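Local coordinates for putative streptothricin acetyltransferase (Bacillus anthracis, PDB 3PP9), which binds acetyl coenzyme A and, as a putative GNAT-family streptothricin acetyltransferase, probably transfers its acetyl group to the antibiotic streptothricin, at residues A[26-32]-A[143-149]; A[42-46]-A[159-163]; A[74-79]-A[124-128]; A[88-92]-A[103-109]. The contacts are given in a common frame with arbitrary orientation. Residues are numbered along the deposited sequence.

Contact 1: A[26-32]-A[143-149]. With K (potassium ion), chain F; ACO (acetyl coenzyme *a), chain D.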
# COMPACT_ATOMS: atom_id res chain seq x y z
N PHE A 26 -6.73 -19.34 11.57
CA PHE A 26 -7.90 -19.65 10.77
C PHE A 26 -7.56 -20.70 9.76
O PHE A 26 -6.39 -21.00 9.50
CB PHE A 26 -8.48 -18.40 10.11
CG PHE A 26 -7.53 -17.69 9.20
CD1 PHE A 26 -6.65 -16.75 9.71
CD2 PHE A 26 -7.55 -17.92 7.83
CE1 PHE A 26 -5.78 -16.06 8.89
CE2 PHE A 26 -6.67 -17.24 7.00
CZ PHE A 26 -5.78 -16.32 7.53
N ILE A 27 -8.60 -21.33 9.21
CA ILE A 27 -8.43 -22.38 8.22
C ILE A 27 -8.64 -21.84 6.82
O ILE A 27 -9.69 -21.28 6.52
CB ILE A 27 -9.48 -23.48 8.42
CG1 ILE A 27 -9.43 -24.04 9.83
CG2 ILE A 27 -9.29 -24.59 7.37
CD1 ILE A 27 -10.56 -25.02 10.11
N VAL A 28 -7.63 -22.04 5.97
CA VAL A 28 -7.65 -21.63 4.58
C VAL A 28 -8.28 -22.85 3.90
O VAL A 28 -7.74 -23.94 3.99
CB VAL A 28 -6.26 -21.41 4.00
CG1 VAL A 28 -6.33 -21.28 2.45
CG2 VAL A 28 -5.65 -20.15 4.62
N ASN A 29 -9.43 -22.67 3.25
CA ASN A 29 -10.08 -23.78 2.54
C ASN A 29 -10.43 -23.46 1.11
O ASN A 29 -10.93 -24.33 0.37
CB ASN A 29 -11.34 -24.24 3.28
CG ASN A 29 -12.33 -23.12 3.51
OD1 ASN A 29 -12.18 -21.99 3.02
ND2 ASN A 29 -13.36 -23.41 4.32
N ALA A 30 -10.16 -22.21 0.70
CA ALA A 30 -10.47 -21.75 -0.62
C ALA A 30 -9.75 -20.45 -0.87
O ALA A 30 -9.10 -19.92 0.02
CB ALA A 30 -11.98 -21.52 -0.73
N ARG A 31 -9.87 -19.95 -2.09
CA ARG A 31 -9.25 -18.69 -2.44
C ARG A 31 -10.09 -17.95 -3.44
O ARG A 31 -10.85 -18.56 -4.20
CB ARG A 31 -7.84 -18.87 -3.01
CG ARG A 31 -7.74 -19.66 -4.32
CD ARG A 31 -6.32 -19.65 -4.86
NE ARG A 31 -6.20 -20.44 -6.09
CZ ARG A 31 -5.14 -20.44 -6.90
NH1 ARG A 31 -4.09 -19.65 -6.69
NH2 ARG A 31 -5.14 -21.22 -7.98
N LEU A 32 -10.02 -16.63 -3.39
CA LEU A 32 -10.73 -15.79 -4.35
C LEU A 32 -9.97 -15.72 -5.66
O LEU A 32 -8.73 -15.66 -5.69
CB LEU A 32 -11.00 -14.37 -3.83
CG LEU A 32 -12.27 -14.07 -3.02
CD1 LEU A 32 -12.44 -14.86 -1.76
CD2 LEU A 32 -12.34 -12.58 -2.69
N ASN A 143 -6.12 -13.18 -0.72
CA ASN A 143 -7.17 -13.88 -1.42
C ASN A 143 -7.44 -15.28 -0.84
O ASN A 143 -8.46 -15.86 -1.14
CB ASN A 143 -6.94 -13.97 -2.93
CG ASN A 143 -5.80 -14.87 -3.29
OD1 ASN A 143 -4.78 -14.90 -2.61
ND2 ASN A 143 -5.94 -15.60 -4.40
N ASN A 144 -6.55 -15.79 -0.00
CA ASN A 144 -6.79 -17.08 0.62
C ASN A 144 -7.53 -16.98 1.94
O ASN A 144 -7.72 -18.01 2.59
CB ASN A 144 -5.49 -17.90 0.78
CG ASN A 144 -4.50 -17.28 1.73
OD1 ASN A 144 -4.68 -16.17 2.20
ND2 ASN A 144 -3.43 -18.03 2.03
N ASN A 145 -7.92 -15.77 2.37
CA ASN A 145 -8.68 -15.62 3.61
C ASN A 145 -10.13 -15.34 3.22
O ASN A 145 -10.63 -14.23 3.35
CB ASN A 145 -8.09 -14.51 4.47
CG ASN A 145 -8.64 -14.50 5.87
OD1 ASN A 145 -9.62 -15.20 6.18
ND2 ASN A 145 -7.97 -13.73 6.75
N VAL A 146 -10.79 -16.37 2.70
CA VAL A 146 -12.17 -16.26 2.24
C VAL A 146 -13.12 -15.90 3.40
O VAL A 146 -14.04 -15.10 3.22
CB VAL A 146 -12.62 -17.50 1.43
CG1 VAL A 146 -14.10 -17.40 1.03
CG2 VAL A 146 -11.74 -17.66 0.19
N ALA A 147 -12.85 -16.41 4.60
CA ALA A 147 -13.70 -16.10 5.75
C ALA A 147 -13.71 -14.59 5.97
O ALA A 147 -14.77 -13.99 6.14
CB ALA A 147 -13.18 -16.77 7.02
N ALA A 148 -12.53 -13.99 5.98
CA ALA A 148 -12.41 -12.54 6.18
C ALA A 148 -13.06 -11.77 5.02
O ALA A 148 -13.75 -10.76 5.23
CB ALA A 148 -10.96 -12.13 6.32
N CYS A 149 -12.83 -12.23 3.80
CA CYS A 149 -13.43 -11.56 2.64
C CYS A 149 -14.96 -11.53 2.74
O CYS A 149 -15.58 -10.49 2.54
CB CYS A 149 -12.97 -12.19 1.33
SG CYS A 149 -11.20 -11.90 0.97
K K F . -5.41 -12.13 5.44
N1A ACO D . -17.72 -17.23 6.16
C2A ACO D . -18.79 -16.55 5.70
N3A ACO D . -19.33 -15.51 6.34
C4A ACO D . -18.80 -15.09 7.52
C5A ACO D . -17.65 -15.80 8.08
C6A ACO D . -17.12 -16.93 7.33
N6A ACO D . -16.07 -17.61 7.82
N7A ACO D . -17.34 -15.20 9.24
C8A ACO D . -18.22 -14.19 9.41
N9A ACO D . -19.08 -14.12 8.38
C1B ACO D . -20.22 -13.20 8.23
C2B ACO D . -21.28 -13.63 9.24
O2B ACO D . -22.15 -14.68 8.80
C3B ACO D . -22.03 -12.35 9.52
O3B ACO D . -23.04 -12.19 8.53
P3B ACO D . -24.51 -11.64 8.87
O7A ACO D . -24.28 -10.23 9.40
O8A ACO D . -25.01 -12.62 9.90
O9A ACO D . -25.18 -11.70 7.52
C4B ACO D . -20.97 -11.28 9.34
O4B ACO D . -19.92 -11.84 8.54
C5B ACO D . -20.42 -10.82 10.69
O5B ACO D . -19.68 -11.90 11.27
P1A ACO D . -19.20 -11.85 12.80
O1A ACO D . -19.80 -13.02 13.55
O2A ACO D . -19.45 -10.45 13.29
O3A ACO D . -17.62 -12.09 12.58
P2A ACO D . -16.59 -12.68 13.65
O4A ACO D . -16.51 -14.15 13.35
O5A ACO D . -16.88 -12.23 15.05
O6A ACO D . -15.21 -11.94 13.24
CBP ACO D . -13.20 -12.11 11.92
CCP ACO D . -14.72 -11.96 11.90
CDP ACO D . -12.69 -11.98 10.49
CEP ACO D . -12.59 -11.02 12.79
CAP ACO D . -12.82 -13.48 12.49
OAP ACO D . -13.21 -14.52 11.55
C9P ACO D . -11.35 -13.65 12.75
O9P ACO D . -10.84 -13.20 13.74
N8P ACO D . -10.62 -14.33 11.87
C7P ACO D . -9.19 -14.61 12.05
C6P ACO D . -8.32 -13.38 11.97
C5P ACO D . -8.54 -12.72 10.63
O5P ACO D . -8.63 -13.37 9.61
N4P ACO D . -8.62 -11.41 10.63
C3P ACO D . -8.81 -10.61 9.43
C2P ACO D . -7.44 -10.48 8.77
S1P ACO D . -7.38 -9.12 7.63
C ACO D . -7.20 -7.79 8.66
O ACO D . -7.17 -7.94 9.86
CH3 ACO D . -7.08 -6.43 8.06
O HOH W 1 -10.41 -18.06 5.46
O HOH W 2 -9.95 -19.59 2.89
O HOH W 3 -3.71 -17.26 -5.32
O HOH W 4 -4.27 -15.16 4.65
O HOH W 5 -3.33 -10.22 4.62
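V146 centres the apolar patch. Its CG2 packs 3.5 Å from L32 CD1 and 4.0 Å from A30 CB. L32 reaches on to C149, with L32 CD2 3.9 Å from C149 SG. Earlier in the strand, V28 CG1 comes within 3.9 Å of N144 CB.

Around this patch the N143 backbone and side chain are both tied to L32. L32 N donates to N143 O at 2.8 Å, and N143 ND2 returns a bond to L32 O at 3.1 Å. N143 OD1 accepts from V177 N. R31 CA adds a CA-H...O contact to N143 O at 3.2 Å. The loop thus meets the strand without a beta ladder. One water accepts from N29 N at 3.1 Å and can donate to N144 O (2.7 Å). Another accepts from both R31 NH1 (2.8 Å) and N143 ND2 (2.9 Å).

N145 takes the N-cap position of the helix. It and F26 belong to the acetyl coenzyme A pocket, as does A147, whose CB lies 3.1 Å from N6A of the cofactor. The side chain of N145 sits over a face of the F26 ring and next to the potassium ion, which T141 binds too.

Strand 25-36 pairs with strand 43-56, where Y53 hydrogen-bonds N144. L32 and N143 pack on I179 of strand 178-184, and C149 on W181, so the contact bridges the two-stranded sheet and the main sheet.

Contact 2: A[42-46]-A[159-163]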
# COMPACT_ATOMS: atom_id res chain seq x y z
N ARG A 42 -15.68 -2.66 -12.00
CA ARG A 42 -16.05 -3.53 -10.92
C ARG A 42 -15.16 -4.76 -10.89
O ARG A 42 -15.02 -5.48 -11.89
CB ARG A 42 -17.51 -3.97 -11.11
CG ARG A 42 -18.12 -4.74 -9.96
CD ARG A 42 -19.50 -5.26 -10.35
NE ARG A 42 -20.20 -5.83 -9.20
CZ ARG A 42 -20.99 -5.13 -8.38
NH1 ARG A 42 -21.17 -3.82 -8.57
NH2 ARG A 42 -21.59 -5.73 -7.36
N ILE A 43 -14.56 -4.98 -9.74
CA ILE A 43 -13.71 -6.13 -9.52
C ILE A 43 -14.62 -7.20 -8.97
O ILE A 43 -15.31 -7.00 -7.97
CB ILE A 43 -12.58 -5.85 -8.53
CG1 ILE A 43 -11.62 -4.82 -9.13
CG2 ILE A 43 -11.84 -7.14 -8.20
CD1 ILE A 43 -10.55 -4.33 -8.16
N GLU A 44 -14.64 -8.35 -9.64
CA GLU A 44 -15.48 -9.44 -9.23
C GLU A 44 -14.63 -10.62 -8.85
O GLU A 44 -13.41 -10.63 -9.05
CB GLU A 44 -16.42 -9.83 -10.37
CG GLU A 44 -17.34 -8.71 -10.80
CD GLU A 44 -18.22 -9.09 -11.97
OE1 GLU A 44 -17.87 -10.02 -12.72
OE2 GLU A 44 -19.26 -8.42 -12.16
N TYR A 45 -15.26 -11.63 -8.29
CA TYR A 45 -14.50 -12.79 -7.92
C TYR A 45 -15.37 -14.01 -7.90
O TYR A 45 -16.61 -13.93 -7.89
CB TYR A 45 -13.88 -12.62 -6.52
CG TYR A 45 -14.89 -12.64 -5.39
CD1 TYR A 45 -15.37 -13.86 -4.89
CD2 TYR A 45 -15.35 -11.47 -4.82
CE1 TYR A 45 -16.29 -13.90 -3.87
CE2 TYR A 45 -16.27 -11.50 -3.80
CZ TYR A 45 -16.74 -12.73 -3.32
OH TYR A 45 -17.66 -12.81 -2.31
N THR A 46 -14.69 -15.15 -7.93
CA THR A 46 -15.32 -16.45 -7.80
C THR A 46 -14.46 -17.12 -6.74
O THR A 46 -13.31 -16.72 -6.51
CB THR A 46 -15.38 -17.29 -9.09
OG1 THR A 46 -14.06 -17.58 -9.57
CG2 THR A 46 -16.20 -16.57 -10.16
N ILE A 159 -14.44 -4.41 -3.00
CA ILE A 159 -13.06 -4.52 -3.46
C ILE A 159 -12.72 -3.34 -4.37
O ILE A 159 -13.41 -3.08 -5.36
CB ILE A 159 -12.83 -5.80 -4.24
CG1 ILE A 159 -13.09 -7.01 -3.34
CG2 ILE A 159 -11.39 -5.83 -4.73
CD1 ILE A 159 -12.96 -8.34 -4.05
N GLY A 160 -11.65 -2.63 -4.01
CA GLY A 160 -11.19 -1.49 -4.79
C GLY A 160 -9.91 -1.74 -5.56
O GLY A 160 -9.59 -1.00 -6.47
N GLY A 161 -9.18 -2.79 -5.20
CA GLY A 161 -7.94 -3.08 -5.88
C GLY A 161 -7.35 -4.41 -5.46
O GLY A 161 -7.86 -5.06 -4.56
N PHE A 162 -6.27 -4.80 -6.14
CA PHE A 162 -5.60 -6.06 -5.83
C PHE A 162 -4.18 -5.99 -6.35
O PHE A 162 -3.84 -5.11 -7.15
CB PHE A 162 -6.39 -7.30 -6.32
CG PHE A 162 -6.80 -7.29 -7.76
CD1 PHE A 162 -5.91 -7.62 -8.76
CD2 PHE A 162 -8.13 -7.08 -8.10
CE1 PHE A 162 -6.33 -7.66 -10.10
CE2 PHE A 162 -8.56 -7.12 -9.42
CZ PHE A 162 -7.66 -7.41 -10.41
N ASP A 163 -3.35 -6.91 -5.89
CA ASP A 163 -1.96 -6.91 -6.31
C ASP A 163 -1.42 -8.34 -6.32
O ASP A 163 -1.40 -9.02 -5.28
CB ASP A 163 -1.15 -6.00 -5.39
CG ASP A 163 0.23 -5.72 -5.91
OD1 ASP A 163 0.92 -6.69 -6.26
OD2 ASP A 163 0.61 -4.52 -5.92
O HOH W 6 -15.55 -4.13 -6.69
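I43 is the main bump. Its side chain projects from strand 43-46 into a hollow formed by I159, the G160-G161 backbone and F162. The strand segments cross at 80°, with axes 7.5 Å apart, so no ladder forms, and side chains of 42-46 pack on side chains and backbone of 159-163. I43 CD1 reaches deepest along the backbone, 3.7 Å from G160 C and 3.6 Å from G161 N. G160 and G161 both face Y180 in a classic beta bulge.

I43 CG2 fills the rest of the hollow. It lies 3.7 Å from I159 CG2 and 3.5 Å from F162 CE2, meeting that ring at its edge. I159 is a second, smaller bump. Its CD1 approaches Y45 CD2 at 4.0 Å. The hydroxyl of Y45 hydrogen-bonds K150 and E153 of helix 146-154.

The hollow lies near the dimer interface. F162 meets F162 of the second subunit, and I43 packs on F164 of that subunit. G161, F162 and D163 pair with a strand of the second subunit, so the main sheet continues into it.

No direct hydrogen bond joins the two segments. A single water spans them, donating to I43 O at 3.2 Å and to I159 O at 2.7 Å. The chemistry is therefore mainly apolar: close fit and burial hold the crossing strands together, and water satisfies carbonyls at its margin.

Contact 3: A[74-79]-A[124-128]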
# COMPACT_ATOMS: atom_id res chain seq x y z
N PRO A 74 -3.20 10.31 18.81
CA PRO A 74 -4.29 10.97 18.12
C PRO A 74 -4.89 10.23 16.92
O PRO A 74 -6.12 10.20 16.78
CB PRO A 74 -3.65 12.26 17.60
CG PRO A 74 -2.41 12.43 18.37
CD PRO A 74 -1.97 11.11 18.84
N ASN A 75 -4.04 9.59 16.12
CA ASN A 75 -4.50 8.97 14.87
C ASN A 75 -4.46 7.47 14.78
O ASN A 75 -4.50 6.92 13.69
CB ASN A 75 -3.73 9.56 13.69
CG ASN A 75 -4.02 11.03 13.47
OD1 ASN A 75 -5.07 11.54 13.87
ND2 ASN A 75 -3.11 11.70 12.80
N GLN A 76 -4.33 6.81 15.92
CA GLN A 76 -4.38 5.35 15.91
C GLN A 76 -4.97 4.92 17.25
O GLN A 76 -4.92 5.66 18.23
CB GLN A 76 -3.04 4.70 15.51
CG GLN A 76 -1.91 4.75 16.48
CD GLN A 76 -0.65 4.09 15.90
OE1 GLN A 76 -0.50 3.96 14.68
NE2 GLN A 76 0.26 3.68 16.77
N ILE A 77 -5.57 3.74 17.27
CA ILE A 77 -6.23 3.26 18.46
C ILE A 77 -6.51 1.78 18.36
O ILE A 77 -6.50 1.22 17.27
CB ILE A 77 -7.62 3.99 18.58
CG1 ILE A 77 -8.31 3.82 19.93
CG2 ILE A 77 -8.58 3.56 17.46
CD1 ILE A 77 -9.50 4.84 20.11
N ILE A 78 -6.71 1.16 19.52
CA ILE A 78 -7.15 -0.24 19.61
C ILE A 78 -8.43 -0.31 20.44
O ILE A 78 -8.55 0.36 21.49
CB ILE A 78 -6.09 -1.18 20.22
CG1 ILE A 78 -4.94 -1.32 19.23
CG2 ILE A 78 -6.69 -2.54 20.55
CD1 ILE A 78 -3.73 -2.14 19.73
N TYR A 79 -9.42 -1.03 19.92
CA TYR A 79 -10.63 -1.29 20.69
C TYR A 79 -10.62 -2.76 21.02
O TYR A 79 -10.26 -3.58 20.18
CB TYR A 79 -11.91 -0.95 19.96
CG TYR A 79 -12.13 0.52 19.77
CD1 TYR A 79 -12.68 1.29 20.79
CD2 TYR A 79 -11.83 1.14 18.58
CE1 TYR A 79 -12.88 2.65 20.63
CE2 TYR A 79 -12.06 2.49 18.40
CZ TYR A 79 -12.58 3.23 19.43
OH TYR A 79 -12.80 4.60 19.25
N GLN A 124 -17.67 -0.02 15.89
CA GLN A 124 -16.92 0.94 16.69
C GLN A 124 -15.85 1.63 15.85
O GLN A 124 -15.57 2.80 16.06
CB GLN A 124 -16.30 0.28 17.92
CG GLN A 124 -15.53 1.24 18.81
CD GLN A 124 -16.40 2.31 19.42
OE1 GLN A 124 -17.35 2.01 20.13
NE2 GLN A 124 -16.04 3.58 19.20
N ALA A 125 -15.23 0.91 14.94
CA ALA A 125 -14.21 1.48 14.07
C ALA A 125 -14.83 2.55 13.20
O ALA A 125 -14.21 3.57 12.95
CB ALA A 125 -13.57 0.37 13.21
N LYS A 126 -16.07 2.34 12.74
CA LYS A 126 -16.74 3.34 11.93
C LYS A 126 -16.97 4.60 12.76
O LYS A 126 -16.81 5.69 12.24
CB LYS A 126 -18.05 2.83 11.32
CG LYS A 126 -17.85 1.71 10.34
CD LYS A 126 -19.10 1.36 9.56
CE LYS A 126 -20.27 0.91 10.40
NZ LYS A 126 -21.43 0.55 9.51
N GLN A 127 -17.37 4.45 14.02
CA GLN A 127 -17.58 5.61 14.90
C GLN A 127 -16.28 6.40 15.06
O GLN A 127 -16.26 7.62 14.97
CB GLN A 127 -18.08 5.18 16.29
CG GLN A 127 -19.46 4.54 16.33
CD GLN A 127 -20.59 5.53 16.21
OE1 GLN A 127 -21.76 5.16 16.27
NE2 GLN A 127 -20.25 6.81 16.06
N TRP A 128 -15.18 5.69 15.29
CA TRP A 128 -13.88 6.33 15.46
C TRP A 128 -13.50 7.10 14.20
O TRP A 128 -13.07 8.25 14.26
CB TRP A 128 -12.83 5.27 15.79
CG TRP A 128 -11.45 5.82 15.98
CD1 TRP A 128 -10.95 6.42 17.11
CD2 TRP A 128 -10.37 5.80 15.03
NE1 TRP A 128 -9.64 6.79 16.91
CE2 TRP A 128 -9.25 6.40 15.66
CE3 TRP A 128 -10.22 5.28 13.74
CZ2 TRP A 128 -8.02 6.52 15.02
CZ3 TRP A 128 -9.01 5.42 13.11
CH2 TRP A 128 -7.92 6.03 13.75
O HOH W 7 -7.60 8.25 18.58
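P74 meets the helix through a water. The water can donate to P74 O (3.0 Å) and accepts from W128 NE1 at 3.0 Å. N75 O lies 3.5 Å from W128 CH2, at the edge of the indole. Q76 N is near that edge, 3.8 Å from W128 CZ2.

I77 turns its side chain toward the helix. Its CG2 sits 3.5 Å from the centroid of the five-membered ring of W128, a CH-pi contact over the face. This is helix-on-sheet packing in the GNAT fold: helix 117-131 packs on the face of the sheet beside strand 76-83, and the two segments run nearly antiparallel, at 154°, with axes 10.1 Å apart. L93 of strand 86-95 touches I77, A125 and W128.

Y79 lies between Q124 and W128. Q124 CG makes a CH-pi contact over one face of the Y79 ring, 3.3 Å from its centroid. The edge of Y79 points to the face of W128 in an offset edge-to-face pair, with centroids 5.9 Å apart and planes at 78°.

Contact 4: A[88-92]-A[103-109]. With ACO (acetyl coenzyme *a), chain D.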
# COMPACT_ATOMS: atom_id res chain seq x y z
N ILE A 88 -11.88 -11.02 24.33
CA ILE A 88 -12.13 -12.08 23.33
C ILE A 88 -11.90 -11.63 21.88
O ILE A 88 -12.11 -12.39 20.94
CB ILE A 88 -13.54 -12.68 23.47
CG1 ILE A 88 -14.62 -11.65 23.11
CG2 ILE A 88 -13.71 -13.27 24.87
CD1 ILE A 88 -16.04 -12.24 22.95
N GLY A 89 -11.52 -10.37 21.70
CA GLY A 89 -11.28 -9.86 20.35
C GLY A 89 -10.80 -8.42 20.40
O GLY A 89 -10.86 -7.80 21.45
N PHE A 90 -10.29 -7.92 19.28
CA PHE A 90 -9.80 -6.56 19.24
C PHE A 90 -9.68 -6.10 17.79
O PHE A 90 -9.74 -6.89 16.85
CB PHE A 90 -8.44 -6.44 19.96
CG PHE A 90 -7.36 -7.28 19.36
CD1 PHE A 90 -7.11 -8.55 19.83
CD2 PHE A 90 -6.61 -6.80 18.31
CE1 PHE A 90 -6.11 -9.33 19.25
CE2 PHE A 90 -5.60 -7.58 17.74
CZ PHE A 90 -5.37 -8.85 18.20
N ILE A 91 -9.60 -4.78 17.62
CA ILE A 91 -9.41 -4.18 16.32
C ILE A 91 -8.35 -3.08 16.47
O ILE A 91 -8.38 -2.31 17.44
CB ILE A 91 -10.74 -3.68 15.67
CG1 ILE A 91 -10.52 -3.31 14.21
CG2 ILE A 91 -11.35 -2.55 16.49
CD1 ILE A 91 -11.83 -3.11 13.44
N VAL A 92 -7.40 -3.06 15.52
CA VAL A 92 -6.28 -2.13 15.49
C VAL A 92 -6.49 -1.18 14.31
O VAL A 92 -6.61 -1.61 13.17
CB VAL A 92 -4.94 -2.88 15.33
CG1 VAL A 92 -3.76 -1.93 15.44
CG2 VAL A 92 -4.79 -4.02 16.38
N ILE A 103 -7.68 -0.61 8.89
CA ILE A 103 -7.68 -1.70 9.85
C ILE A 103 -6.40 -2.50 9.68
O ILE A 103 -6.22 -3.21 8.70
CB ILE A 103 -8.88 -2.64 9.66
CG1 ILE A 103 -10.20 -1.89 9.74
CG2 ILE A 103 -8.78 -3.79 10.70
CD1 ILE A 103 -11.44 -2.76 9.41
N GLU A 104 -5.51 -2.38 10.66
CA GLU A 104 -4.25 -3.10 10.65
C GLU A 104 -4.47 -4.56 11.01
O GLU A 104 -3.73 -5.43 10.52
CB GLU A 104 -3.30 -2.49 11.66
CG GLU A 104 -2.83 -1.10 11.30
CD GLU A 104 -1.81 -1.06 10.19
OE1 GLU A 104 -1.33 -2.12 9.74
OE2 GLU A 104 -1.47 0.05 9.76
N ASP A 105 -5.45 -4.82 11.89
CA ASP A 105 -5.77 -6.17 12.34
C ASP A 105 -7.09 -6.18 13.05
O ASP A 105 -7.39 -5.25 13.82
CB ASP A 105 -4.66 -6.63 13.33
CG ASP A 105 -4.85 -8.06 13.89
OD1 ASP A 105 -5.93 -8.67 13.80
OD2 ASP A 105 -3.85 -8.57 14.51
N ILE A 106 -7.92 -7.16 12.72
CA ILE A 106 -9.15 -7.39 13.45
C ILE A 106 -9.10 -8.88 13.77
O ILE A 106 -8.86 -9.71 12.89
CB ILE A 106 -10.45 -6.97 12.75
CG1 ILE A 106 -11.66 -7.32 13.65
CG2 ILE A 106 -10.60 -7.65 11.35
CD1 ILE A 106 -13.02 -6.91 13.09
N THR A 107 -9.26 -9.21 15.04
CA THR A 107 -9.24 -10.60 15.46
C THR A 107 -10.28 -10.88 16.52
O THR A 107 -10.43 -10.12 17.47
CB THR A 107 -7.89 -10.99 16.08
OG1 THR A 107 -6.87 -10.96 15.07
CG2 THR A 107 -7.93 -12.41 16.66
N VAL A 108 -11.01 -11.98 16.33
CA VAL A 108 -11.93 -12.48 17.33
C VAL A 108 -11.37 -13.87 17.69
O VAL A 108 -11.03 -14.68 16.80
CB VAL A 108 -13.39 -12.54 16.83
CG1 VAL A 108 -14.28 -13.33 17.80
CG2 VAL A 108 -13.93 -11.13 16.63
N ASP A 109 -11.24 -14.15 18.98
CA ASP A 109 -10.73 -15.44 19.46
C ASP A 109 -11.50 -16.54 18.73
O ASP A 109 -12.73 -16.49 18.63
CB ASP A 109 -10.95 -15.51 20.98
CG ASP A 109 -10.23 -16.68 21.67
OD1 ASP A 109 -9.22 -17.21 21.17
OD2 ASP A 109 -10.66 -17.02 22.80
N1A ACO D . -17.72 -17.23 6.16
C2A ACO D . -18.79 -16.55 5.70
N3A ACO D . -19.33 -15.51 6.34
C4A ACO D . -18.80 -15.09 7.52
C5A ACO D . -17.65 -15.80 8.08
C6A ACO D . -17.12 -16.93 7.33
N6A ACO D . -16.07 -17.61 7.82
N7A ACO D . -17.34 -15.20 9.24
C8A ACO D . -18.22 -14.19 9.41
N9A ACO D . -19.08 -14.12 8.38
C1B ACO D . -20.22 -13.20 8.23
C2B ACO D . -21.28 -13.63 9.24
O2B ACO D . -22.15 -14.68 8.80
C3B ACO D . -22.03 -12.35 9.52
O3B ACO D . -23.04 -12.19 8.53
P3B ACO D . -24.51 -11.64 8.87
O7A ACO D . -24.28 -10.23 9.40
O8A ACO D . -25.01 -12.62 9.90
O9A ACO D . -25.18 -11.70 7.52
C4B ACO D . -20.97 -11.28 9.34
O4B ACO D . -19.92 -11.84 8.54
C5B ACO D . -20.42 -10.82 10.69
O5B ACO D . -19.68 -11.90 11.27
P1A ACO D . -19.20 -11.85 12.80
O1A ACO D . -19.80 -13.02 13.55
O2A ACO D . -19.45 -10.45 13.29
O3A ACO D . -17.62 -12.09 12.58
P2A ACO D . -16.59 -12.68 13.65
O4A ACO D . -16.51 -14.15 13.35
O5A ACO D . -16.88 -12.23 15.05
O6A ACO D . -15.21 -11.94 13.24
CBP ACO D . -13.20 -12.11 11.92
CCP ACO D . -14.72 -11.96 11.90
CDP ACO D . -12.69 -11.98 10.49
CEP ACO D . -12.59 -11.02 12.79
CAP ACO D . -12.82 -13.48 12.49
OAP ACO D . -13.21 -14.52 11.55
C9P ACO D . -11.35 -13.65 12.75
O9P ACO D . -10.84 -13.20 13.74
N8P ACO D . -10.62 -14.33 11.87
C7P ACO D . -9.19 -14.61 12.05
C6P ACO D . -8.32 -13.38 11.97
C5P ACO D . -8.54 -12.72 10.63
O5P ACO D . -8.63 -13.37 9.61
N4P ACO D . -8.62 -11.41 10.63
C3P ACO D . -8.81 -10.61 9.43
C2P ACO D . -7.44 -10.48 8.77
S1P ACO D . -7.38 -9.12 7.63
C ACO D . -7.20 -7.79 8.66
O ACO D . -7.17 -7.94 9.86
CH3 ACO D . -7.08 -6.43 8.06
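I103 packs its CG2 3.9 Å from I91 CG1. At E104 the chain turns a corner, and E104 N donates to V92 O at 2.8 Å. D105 O accepts from V92 N at 2.8 Å. I106 and I91 form a non-hydrogen-bonded antiparallel pair, so the I106 backbone serves acetyl coenzyme A. I106 N donates to the acetyl oxygen O at 3.1 Å, and I106 O accepts from N4P at 2.8 Å.

T107 bonds F90 both ways, N to O at 3.0 Å and O to N at 2.9 Å. T107 CB lies over the F90 ring, and T107 OG1 donates to D105 OD1 at 2.8 Å. V108 N donates to O9P of the cofactor at 2.9 Å and D109 N to I88 O at 2.8 Å.

As in other GNAT enzymes, this inner strand pairs with the pantetheine arm where it splays from strand 136-142. Strand 76-83 flanks the hairpin beyond 86-95. Helix 117-131 packs on I91, I103 and V108; F151 and Y152 of helix 146-154 touch I106.

Along the chain, segments 26-32 and 42-46 come first. Contact 3 spans contact 4, and both fall within the intervals bridged by contacts 1 and 2. Those two cross in sequence and touch through L32 and Y45, with centres about 15 Å apart. Contacts 3 and 4 are about 12 Å apart between centres and share the main sheet, where Y79 O probably accepts a hydrogen bond from I91 N. Contacts 1 and 3 lie on opposite sides of the chain centre, with centres about 26 Å apart. Contacts 1 and 4, about 17 Å apart between centres, both touch acetyl coenzyme A. The cofactor thus links two parts of the fold; contact 2 lies toward the dimer interface.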